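Local coordinates for protein 1,3-alpha-isomaltosidase (Kribbella flavida DSM 17836, PDB 5X3I) that hydrolyses the alpha-1,3-glucosidic linkages of the cyclic tetrasaccharide cyclobis-(1-6)-alpha-nigerosyl, yielding isomaltose inside the cell, at residues 163-166 / 172-175; 246-251 / 257-262. The protein carries 1 engineered substitution. One frame throughout, in Å; residues are numbered along the deposited sequence.

Contact 1 (163-166 / 172-175)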
loop_
_atom_site.group_PDB
_atom_site.type_symbol
_atom_site.label_atom_id
_atom_site.label_comp_id
_atom_site.label_asym_id
_atom_site.label_seq_id
_atom_site.Cartn_x
_atom_site.Cartn_y
_atom_site.Cartn_z
ATOM N N GLU A 163 -14.616 -1.968 26.984
ATOM C CA GLU A 163 -15.799 -1.131 26.885
ATOM C C GLU A 163 -16.386 -1.122 25.477
ATOM O O GLU A 163 -15.719 -1.486 24.504
ATOM C CB GLU A 163 -15.484 0.293 27.335
ATOM C CG GLU A 163 -14.259 0.908 26.695
ATOM C CD GLU A 163 -13.982 2.301 27.220
ATOM O OE1 GLU A 163 -14.831 2.816 27.974
ATOM O OE2 GLU A 163 -12.922 2.878 26.886
ATOM N N TRP A 164 -17.642 -0.703 25.391
ATOM C CA TRP A 164 -18.415 -0.750 24.166
ATOM C C TRP A 164 -19.048 0.595 23.868
ATOM O O TRP A 164 -19.555 1.261 24.769
ATOM C CB TRP A 164 -19.491 -1.820 24.273
ATOM C CG TRP A 164 -18.936 -3.109 24.725
ATOM C CD1 TRP A 164 -18.879 -3.575 26.002
ATOM C CD2 TRP A 164 -18.312 -4.100 23.904
ATOM N NE1 TRP A 164 -18.272 -4.804 26.029
ATOM C CE2 TRP A 164 -17.915 -5.150 24.752
ATOM C CE3 TRP A 164 -18.062 -4.204 22.535
ATOM C CZ2 TRP A 164 -17.275 -6.289 24.276
ATOM C CZ3 TRP A 164 -17.429 -5.345 22.062
ATOM C CH2 TRP A 164 -17.043 -6.369 22.930
ATOM N N LEU A 165 -19.008 0.996 22.604
ATOM C CA LEU A 165 -19.658 2.222 22.175
ATOM C C LEU A 165 -21.045 1.876 21.678
ATOM O O LEU A 165 -21.198 1.207 20.655
ATOM C CB LEU A 165 -18.856 2.922 21.083
ATOM C CG LEU A 165 -19.413 4.261 20.591
ATOM C CD1 LEU A 165 -19.339 5.328 21.694
ATOM C CD2 LEU A 165 -18.686 4.733 19.342
ATOM N N VAL A 166 -22.057 2.328 22.413
ATOM C CA VAL A 166 -23.422 1.896 22.159
ATOM C C VAL A 166 -24.365 3.071 21.947
ATOM O O VAL A 166 -24.146 4.156 22.462
ATOM C CB VAL A 166 -23.953 1.021 23.309
ATOM C CG1 VAL A 166 -23.001 -0.121 23.576
ATOM C CG2 VAL A 166 -24.136 1.847 24.576
ATOM N N HIS A 172 -21.649 -0.156 18.322
ATOM C CA HIS A 172 -20.866 0.319 17.193
ATOM C C HIS A 172 -19.397 -0.084 17.214
ATOM O O HIS A 172 -18.844 -0.467 16.185
ATOM C CB HIS A 172 -20.994 1.839 17.107
ATOM C CG HIS A 172 -22.414 2.307 17.046
ATOM N ND1 HIS A 172 -23.128 2.362 15.868
ATOM C CD2 HIS A 172 -23.264 2.706 18.021
ATOM C CE1 HIS A 172 -24.353 2.791 16.120
ATOM N NE2 HIS A 172 -24.462 3.004 17.419
ATOM N N ARG A 173 -18.767 0.014 18.380
ATOM C CA ARG A 173 -17.342 -0.278 18.520
ATOM C C ARG A 173 -17.055 -0.974 19.837
ATOM O O ARG A 173 -17.781 -0.783 20.818
ATOM C CB ARG A 173 -16.498 1.000 18.451
ATOM C CG ARG A 173 -16.759 1.877 17.248
ATOM C CD ARG A 173 -15.719 2.965 17.106
ATOM N NE ARG A 173 -16.002 3.774 15.930
ATOM C CZ ARG A 173 -15.316 4.851 15.571
ATOM N NH1 ARG A 173 -14.298 5.278 16.293
ATOM N NH2 ARG A 173 -15.664 5.510 14.484
ATOM N N GLY A 174 -16.043 -1.834 19.836
ATOM C CA GLY A 174 -15.405 -2.273 21.061
ATOM C C GLY A 174 -14.107 -1.532 21.311
ATOM O O GLY A 174 -13.490 -0.999 20.382
ATOM N N ARG A 175 -13.669 -1.541 22.563
ATOM C CA ARG A 175 -12.395 -0.962 22.956
ATOM C C ARG A 175 -11.826 -1.693 24.171
ATOM O O ARG A 175 -12.575 -2.129 25.042
ATOM C CB ARG A 175 -12.552 0.527 23.245
ATOM C CG ARG A 175 -11.270 1.223 23.632
ATOM C CD ARG A 175 -11.325 2.705 23.307
ATOM N NE ARG A 175 -12.139 3.456 24.254
ATOM C CZ ARG A 175 -12.506 4.720 24.078
ATOM N NH1 ARG A 175 -12.147 5.372 22.980
ATOM N NH2 ARG A 175 -13.240 5.332 24.995
#

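Contact 2 (246-251 / 257-262)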
loop_
_atom_site.group_PDB
_atom_site.type_symbol
_atom_site.label_atom_id
_atom_site.label_comp_id
_atom_site.label_asym_id
_atom_site.label_seq_id
_atom_site.Cartn_x
_atom_site.Cartn_y
_atom_site.Cartn_z
ATOM N N ARG A 246 -12.097 -1.373 10.339
ATOM C CA ARG A 246 -11.149 -0.398 10.854
ATOM C C ARG A 246 -10.829 -0.646 12.332
ATOM O O ARG A 246 -11.698 -1.045 13.112
ATOM C CB ARG A 246 -11.696 1.019 10.645
ATOM C CG ARG A 246 -10.683 2.147 10.832
ATOM C CD ARG A 246 -11.171 3.437 10.162
ATOM N NE ARG A 246 -10.191 4.515 10.213
ATOM C CZ ARG A 246 -10.380 5.722 9.689
ATOM N NH1 ARG A 246 -11.524 6.011 9.073
ATOM N NH2 ARG A 246 -9.430 6.643 9.780
ATOM N N THR A 247 -9.567 -0.432 12.689
ATOM C CA THR A 247 -9.100 -0.485 14.070
ATOM C C THR A 247 -8.191 0.701 14.352
ATOM O O THR A 247 -7.531 1.200 13.438
ATOM C CB THR A 247 -8.313 -1.771 14.379
ATOM O OG1 THR A 247 -7.196 -1.872 13.481
ATOM C CG2 THR A 247 -9.193 -2.999 14.253
ATOM N N TRP A 248 -8.136 1.122 15.614
ATOM C CA TRP A 248 -7.345 2.279 16.048
ATOM C C TRP A 248 -6.448 1.917 17.230
ATOM O O TRP A 248 -6.790 1.074 18.045
ATOM C CB TRP A 248 -8.240 3.448 16.457
ATOM C CG TRP A 248 -9.111 4.044 15.400
ATOM C CD1 TRP A 248 -8.869 5.178 14.683
ATOM C CD2 TRP A 248 -10.389 3.572 14.981
ATOM N NE1 TRP A 248 -9.909 5.425 13.828
ATOM C CE2 TRP A 248 -10.857 4.454 13.994
ATOM C CE3 TRP A 248 -11.185 2.487 15.344
ATOM C CZ2 TRP A 248 -12.081 4.282 13.363
ATOM C CZ3 TRP A 248 -12.396 2.319 14.714
ATOM C CH2 TRP A 248 -12.833 3.212 13.738
ATOM N N TYR A 249 -5.307 2.577 17.332
ATOM C CA TYR A 249 -4.321 2.217 18.335
ATOM C C TYR A 249 -3.728 3.448 18.990
ATOM O O TYR A 249 -3.469 4.451 18.326
ATOM C CB TYR A 249 -3.213 1.363 17.704
ATOM C CG TYR A 249 -3.757 0.129 17.048
ATOM C CD1 TYR A 249 -4.173 0.152 15.727
ATOM C CD2 TYR A 249 -3.890 -1.050 17.755
ATOM C CE1 TYR A 249 -4.688 -0.964 15.128
ATOM C CE2 TYR A 249 -4.406 -2.174 17.164
ATOM C CZ TYR A 249 -4.798 -2.125 15.845
ATOM O OH TYR A 249 -5.334 -3.233 15.255
ATOM N N SER A 250 -3.547 3.379 20.302
ATOM C CA SER A 250 -2.802 4.403 21.016
ATOM C C SER A 250 -2.125 3.794 22.228
ATOM O O SER A 250 -2.665 2.905 22.876
ATOM C CB SER A 250 -3.713 5.559 21.437
ATOM O OG SER A 250 -4.675 5.104 22.363
ATOM N N SER A 251 -0.935 4.266 22.543
ATOM C CA SER A 251 -0.287 3.774 23.743
ATOM C C SER A 251 0.255 4.940 24.562
ATOM O O SER A 251 0.794 5.906 24.036
ATOM C CB SER A 251 0.818 2.767 23.399
ATOM O OG SER A 251 1.730 3.292 22.456
ATOM N N THR A 257 -3.987 0.825 24.034
ATOM C CA THR A 257 -5.427 0.865 23.843
ATOM C C THR A 257 -5.800 0.486 22.414
ATOM O O THR A 257 -5.294 1.075 21.468
ATOM C CB THR A 257 -6.005 2.259 24.160
ATOM O OG1 THR A 257 -5.727 2.604 25.525
ATOM C CG2 THR A 257 -7.503 2.263 23.926
ATOM N N VAL A 258 -6.697 -0.484 22.273
ATOM C CA VAL A 258 -7.154 -0.954 20.968
ATOM C C VAL A 258 -8.649 -0.726 20.775
ATOM O O VAL A 258 -9.460 -1.215 21.557
ATOM C CB VAL A 258 -6.856 -2.460 20.772
ATOM C CG1 VAL A 258 -7.321 -2.927 19.401
ATOM C CG2 VAL A 258 -5.376 -2.743 20.950
ATOM N N GLU A 259 -9.005 0.010 19.727
ATOM C CA GLU A 259 -10.398 0.285 19.397
ATOM C C GLU A 259 -10.758 -0.407 18.085
ATOM O O GLU A 259 -9.989 -0.366 17.119
ATOM C CB GLU A 259 -10.642 1.796 19.303
ATOM C CG GLU A 259 -12.098 2.220 19.306
ATOM C CD GLU A 259 -12.275 3.723 19.490
ATOM O OE1 GLU A 259 -11.484 4.345 20.223
ATOM O OE2 GLU A 259 -13.200 4.292 18.886
ATOM N N VAL A 260 -11.931 -1.024 18.063
ATOM C CA VAL A 260 -12.357 -1.890 16.980
ATOM C C VAL A 260 -13.765 -1.591 16.459
ATOM O O VAL A 260 -14.735 -1.685 17.204
ATOM C CB VAL A 260 -12.330 -3.359 17.430
ATOM C CG1 VAL A 260 -12.797 -4.257 16.312
ATOM C CG2 VAL A 260 -10.942 -3.740 17.906
ATOM N N ALA A 261 -13.877 -1.257 15.176
ATOM C CA ALA A 261 -15.183 -1.114 14.546
ATOM C C ALA A 261 -15.870 -2.470 14.471
ATOM O O ALA A 261 -15.224 -3.479 14.203
ATOM C CB ALA A 261 -15.054 -0.508 13.163
ATOM N N LEU A 262 -17.179 -2.485 14.713
ATOM C CA LEU A 262 -17.941 -3.727 14.779
ATOM C C LEU A 262 -19.001 -3.806 13.696
ATOM O O LEU A 262 -19.453 -2.792 13.179
ATOM C CB LEU A 262 -18.617 -3.877 16.151
ATOM C CG LEU A 262 -17.716 -3.982 17.379
ATOM C CD1 LEU A 262 -18.533 -3.837 18.660
ATOM C CD2 LEU A 262 -16.983 -5.307 17.372
HETATM O O HOH W 1 -3.345 3.503 26.124
HETATM O O HOH W 2 -6.880 3.882 20.224
#

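Contact 1 (163-166 / 172-175)
R175 and E163 lie side by side across two antiparallel strands of a hairpin, pointing the same way. The arginine's CB rests 3.9 Å from CG of E163. With CG anti to the backbone N (chi1 -179°), the chain runs alongside the glutamate, CG and CD passing close to OE2; the bend at chi3 (76°) then turns the guanidinium edge-on to that oxygen. The result is a salt bridge in which NE of R175 donates to E163 OE2 at 2.8 Å, and NH2 of R175 adds a more bent bond to the same OE2 at 3.1 Å. Both nitrogens meet the carboxylate from one face, well above its plane, while OE2 stays in the guanidinium plane. NH1 goes to E259, and the R175 guanidinium also makes a cation-pi contact with W144. On the same side of the sheet L165 lies beside R173, its CD2 4.0 Å from R173 CG, so that the aliphatic part of R173 runs alongside the leucine before its charge reaches E259. On the other side W164 CE3 comes obliquely within 3.6 Å of G174 CA; the absence of a side chain there allows this close approach. H172 and R173 both sit opposite L165, a classic beta bulge: L165 N bonds to R173 O at 2.8 Å, and H172 N to L165 O at 2.7 Å. H172 NE2 is held by S167. Since OE2 of E163 also pairs with R177, three donors from two arginines converge on one oxygen, which would probably favour the ionised carboxylate.

Contact 2 (246-251 / 257-262)
A first torsion of -63° sets W248 CG beside its own backbone N, and chi2 of -99° lays the indole along the strand pair, where its CE3 and CZ3 edge reaches E259 and A261. CZ3 of W248 lies 4.2 Å from A261 CB, a small methyl suited to a place beside a broad ring. One indole face carries R246 CG, 3.6 Å above its plane, while the arginine's charged end continues to D204. E259, extended, passes its CB and CG by the tryptophan on the way to R173 and R175. On the buried side, Y249 CE2 packs at 3.8 Å against V258 CG1, and T247 CG2 lies near V260 CG2; V258 and V260, with Y249, also pack on V241 of strand 237-241. Y249 OH donates to T247 OG1 at 2.9 Å, which gives the buried hydroxyl a partner. At the other end S250 OG touches T257 CB, and a water 2.6 Å from T257 OG1 also bonds weakly to S250 O. Five backbone bonds knit the strands, among them E259 N to W248 O at 3.0 Å. A mixed, partly exposed face and a largely apolar, buried one mark an antiparallel beta hairpin, consistent with the galactose mutarotase-like beta-sandwich domain that precedes the barrel in GH31 enzymes.

Contacts 1 and 2 are two hairpins of one six-stranded antiparallel sheet, in series along the chain but not consecutive; their centres are 10 Å apart, and strands 170-179 and 255-261 are the neighbours that join them. The backbone seam includes a probable hydrogen bond from V260 N to G174 O at 2.8 Å. Beside it a salt bridge links R173 NH1 to E259 OE2 at 3.0 Å, so the acid of contact 2 probably balances charge contributed by contact 1. L262 CD1 packs 3.4 Å from G174 N, and L262 continues the seam through a backbone bond with H172. Both hairpins lie away from the probable catalytic residues of the TIM barrel, A471 (the engineered replacement of the nucleophile), E474 and D536.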